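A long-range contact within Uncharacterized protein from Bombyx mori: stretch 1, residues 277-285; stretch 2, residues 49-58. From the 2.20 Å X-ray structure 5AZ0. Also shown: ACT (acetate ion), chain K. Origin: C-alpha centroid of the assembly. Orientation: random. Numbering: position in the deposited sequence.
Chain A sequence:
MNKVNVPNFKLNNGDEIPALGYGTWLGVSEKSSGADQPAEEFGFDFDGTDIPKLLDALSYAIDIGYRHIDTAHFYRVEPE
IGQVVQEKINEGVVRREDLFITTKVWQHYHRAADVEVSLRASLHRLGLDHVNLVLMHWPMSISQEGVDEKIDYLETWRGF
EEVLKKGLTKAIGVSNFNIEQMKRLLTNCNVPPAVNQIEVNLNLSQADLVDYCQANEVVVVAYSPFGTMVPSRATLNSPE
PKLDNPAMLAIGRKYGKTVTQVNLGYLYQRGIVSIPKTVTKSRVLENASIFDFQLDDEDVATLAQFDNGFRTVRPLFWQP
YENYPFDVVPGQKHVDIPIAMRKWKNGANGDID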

# COMPACT_ATOMS: atom_id res chain seq x y z
N LYS A 277 8.20 -0.09 3.86
CA LYS A 277 8.73 1.23 3.99
C LYS A 277 10.06 1.18 4.72
O LYS A 277 10.13 0.67 5.84
CB LYS A 277 7.78 2.16 4.71
CG LYS A 277 8.32 3.61 4.61
CD LYS A 277 8.24 4.35 5.91
CE LYS A 277 9.29 3.95 6.87
NZ LYS A 277 8.70 4.10 8.22
N THR A 278 11.10 1.74 4.10
CA THR A 278 12.41 1.93 4.77
C THR A 278 13.09 3.14 4.17
O THR A 278 12.81 3.50 3.05
CB THR A 278 13.30 0.68 4.60
OG1 THR A 278 14.53 0.86 5.30
CG2 THR A 278 13.58 0.37 3.12
N VAL A 279 13.99 3.78 4.92
CA VAL A 279 14.81 4.89 4.41
C VAL A 279 16.28 4.49 4.45
O VAL A 279 17.15 5.35 4.34
CB VAL A 279 14.55 6.22 5.19
CG1 VAL A 279 13.09 6.60 5.16
CG2 VAL A 279 15.00 6.14 6.65
N THR A 280 16.56 3.19 4.50
CA THR A 280 17.92 2.64 4.60
C THR A 280 18.24 1.80 3.44
O THR A 280 17.58 0.79 3.21
CB THR A 280 18.04 1.73 5.83
OG1 THR A 280 17.74 2.49 7.02
CG2 THR A 280 19.42 1.13 5.95
N LYS A 281 19.30 2.14 2.73
CA LYS A 281 19.54 1.53 1.44
C LYS A 281 19.86 0.06 1.51
O LYS A 281 19.66 -0.70 0.49
CB LYS A 281 20.69 2.25 0.71
CG LYS A 281 20.46 3.73 0.44
CD LYS A 281 21.68 4.36 -0.22
CE LYS A 281 21.64 5.85 -0.06
NZ LYS A 281 22.35 6.56 -1.16
N SER A 282 20.49 -0.36 2.61
CA SER A 282 20.79 -1.81 2.71
C SER A 282 19.44 -2.58 2.83
O SER A 282 19.31 -3.63 2.27
CB SER A 282 21.75 -2.13 3.87
OG SER A 282 21.40 -1.37 5.00
N ARG A 283 18.48 -2.04 3.56
CA ARG A 283 17.12 -2.64 3.63
C ARG A 283 16.41 -2.64 2.29
O ARG A 283 15.88 -3.67 1.86
CB ARG A 283 16.34 -1.98 4.73
CG ARG A 283 16.80 -2.52 6.09
CD ARG A 283 16.31 -1.62 7.19
NE ARG A 283 16.73 -2.01 8.54
CZ ARG A 283 16.78 -1.19 9.59
NH1 ARG A 283 16.47 0.11 9.48
NH2 ARG A 283 17.16 -1.66 10.77
N VAL A 284 16.57 -1.56 1.54
CA VAL A 284 16.05 -1.49 0.20
C VAL A 284 16.59 -2.61 -0.60
O VAL A 284 15.87 -3.32 -1.30
CB VAL A 284 16.42 -0.16 -0.48
CG1 VAL A 284 16.07 -0.13 -1.94
CG2 VAL A 284 15.70 0.97 0.21
N LEU A 285 17.88 -2.81 -0.52
CA LEU A 285 18.50 -3.89 -1.32
C LEU A 285 18.05 -5.30 -0.87
O LEU A 285 17.78 -6.21 -1.67
CB LEU A 285 20.03 -3.78 -1.20
CG LEU A 285 20.84 -4.86 -1.90
CD1 LEU A 285 20.42 -5.00 -3.34
CD2 LEU A 285 22.37 -4.61 -1.74
C ACT K . 14.08 2.19 8.12
O ACT K . 14.10 0.93 8.19
OXT ACT K . 15.09 2.76 7.73
CH3 ACT K . 12.88 3.04 8.43
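Stretch 2, residues 49-58: TDIPKLLDAL

Stretch 2 lies on stretch 1 as a helix packed against a loop and the start of the helix that follows it. Residues 51-58 are helical, with phi from -51 to -75° and psi from -27 to -53°, and an unbroken i to i+4 ladder: Leu 54 N to Asp 50 O at 2.9 Å, Ala 57 N to Lys 53 O at 2.7 Å and Leu 58 N to Leu 54 O at 2.8 Å. Stretch 1 starts extended, with Thr 278 at -150/155, and enters its helix at Lys 281. The two helix axes run in broadly similar directions, with a signed crossing angle of -41°, but approach no closer than 10.1 Å, and the closest CA pair involves the loop residue Val 279. Val 279 CA lies 4.6 Å from Leu 54 CA, and Lys 281 CA is 5.3 Å from Ala 57 CA.

Val 279 gives up more surface to the contact than any other residue. Its CG1, on a side chain in the m rotamer, is 3.7 Å from Leu 54 CA and 3.9 Å from Leu 54 CB, and its CB is 3.8 Å from Lys 53 CB. The methyl of Ala 57 points toward stretch 1, with CB 3.7 Å from Val 279 O and 4.2 Å from Val 284 CG2. These are van der Waals distances, and no backbone hydrogen bond links the stretches. Lys 53 O and Val 279 O are 3.8 Å apart, but both are acceptors and form no bond; Lys 53 O accepts from Ala 57 N.

The polar link between the stretches is a salt bridge. Lys 281, with chi2 to chi4 all t, carries NZ to 3.0 Å from Asp 56 OD2; NZ also lies 3.2 Å from Asp 56 OD1. Both hydrogen bonds are weak, so the pairing of charges is better supported than ideal donor geometry. On the way, Lys 281 CG passes 4.1 Å from Ala 57 CA.

Several other donors of stretch 1 are satisfied within the stretch or by acetate, probably from the crystallisation liquor. Thr 280 N donates to Thr 278 OG1 at 3.2 Å and 153°, while Val 284 N donates to Thr 280 O at 3.1 Å. Thr 280 occupies the N-cap position, yet its side chain makes no capping bond; instead OG1 donates to ACT OXT at 2.8 Å. The same oxygen, ACT OXT, accepts from Val 279 N at 3.2 Å and 160°. ACT O receives two weak bonds, from Thr 278 OG1 at 2.9 Å and from Arg 283 NH1 at 2.8 Å, the latter bent to 120°.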

# COMPACT_ATOMS: atom_id res chain seq x y z
N THR A 49 11.17 14.35 9.51
CA THR A 49 12.62 14.41 9.73
C THR A 49 13.43 13.55 8.75
O THR A 49 14.53 13.93 8.32
CB THR A 49 12.95 14.00 11.17
OG1 THR A 49 12.24 14.87 12.04
CG2 THR A 49 14.45 14.08 11.44
N ASP A 50 12.85 12.39 8.40
CA ASP A 50 13.46 11.39 7.51
C ASP A 50 13.26 11.62 5.99
O ASP A 50 13.73 10.81 5.16
CB ASP A 50 12.96 10.00 7.90
CG ASP A 50 13.44 9.57 9.30
OD1 ASP A 50 14.62 9.77 9.61
OD2 ASP A 50 12.63 9.03 10.07
N ILE A 51 12.64 12.72 5.60
CA ILE A 51 12.39 12.95 4.17
C ILE A 51 13.63 12.79 3.34
O ILE A 51 13.67 11.95 2.40
CB ILE A 51 11.60 14.24 3.94
CG1 ILE A 51 10.16 14.04 4.40
CG2 ILE A 51 11.65 14.63 2.46
CD1 ILE A 51 9.31 15.31 4.41
N PRO A 52 14.70 13.51 3.70
CA PRO A 52 15.88 13.41 2.83
C PRO A 52 16.37 12.01 2.63
O PRO A 52 16.90 11.66 1.57
CB PRO A 52 16.97 14.25 3.59
CG PRO A 52 16.23 15.12 4.55
CD PRO A 52 14.83 14.55 4.76
N LYS A 53 16.27 11.20 3.69
CA LYS A 53 16.75 9.80 3.63
C LYS A 53 15.81 8.93 2.76
O LYS A 53 16.29 8.11 1.95
CB LYS A 53 16.89 9.20 5.03
CG LYS A 53 17.50 10.16 6.06
CD LYS A 53 17.92 9.46 7.34
CE LYS A 53 19.26 8.77 7.19
NZ LYS A 53 19.46 7.83 8.33
N LEU A 54 14.51 9.21 2.86
CA LEU A 54 13.49 8.55 2.00
C LEU A 54 13.78 8.79 0.54
O LEU A 54 13.75 7.85 -0.28
CB LEU A 54 12.07 9.06 2.33
CG LEU A 54 10.89 8.49 1.54
CD1 LEU A 54 10.68 7.06 1.97
CD2 LEU A 54 9.62 9.29 1.80
N LEU A 55 14.18 10.03 0.23
CA LEU A 55 14.42 10.43 -1.17
C LEU A 55 15.69 9.88 -1.73
O LEU A 55 15.75 9.41 -2.85
CB LEU A 55 14.47 11.95 -1.27
CG LEU A 55 13.20 12.63 -0.84
CD1 LEU A 55 13.39 14.16 -0.97
CD2 LEU A 55 12.01 12.10 -1.61
N ASP A 56 16.74 9.97 -0.93
CA ASP A 56 18.03 9.35 -1.27
C ASP A 56 17.89 7.83 -1.39
O ASP A 56 18.35 7.25 -2.37
CB ASP A 56 19.09 9.80 -0.23
CG ASP A 56 20.48 9.31 -0.54
OD1 ASP A 56 20.91 9.36 -1.72
OD2 ASP A 56 21.10 8.82 0.43
N ALA A 57 17.18 7.16 -0.45
CA ALA A 57 16.98 5.67 -0.63
C ALA A 57 16.05 5.35 -1.84
O ALA A 57 16.26 4.35 -2.56
CB ALA A 57 16.51 5.03 0.67
N LEU A 58 15.16 6.29 -2.19
CA LEU A 58 14.36 6.15 -3.46
C LEU A 58 15.21 6.16 -4.71
O LEU A 58 15.08 5.29 -5.65
CB LEU A 58 13.21 7.17 -3.54
CG LEU A 58 12.32 7.21 -4.81
CD1 LEU A 58 11.75 5.85 -5.19
CD2 LEU A 58 11.23 8.21 -4.55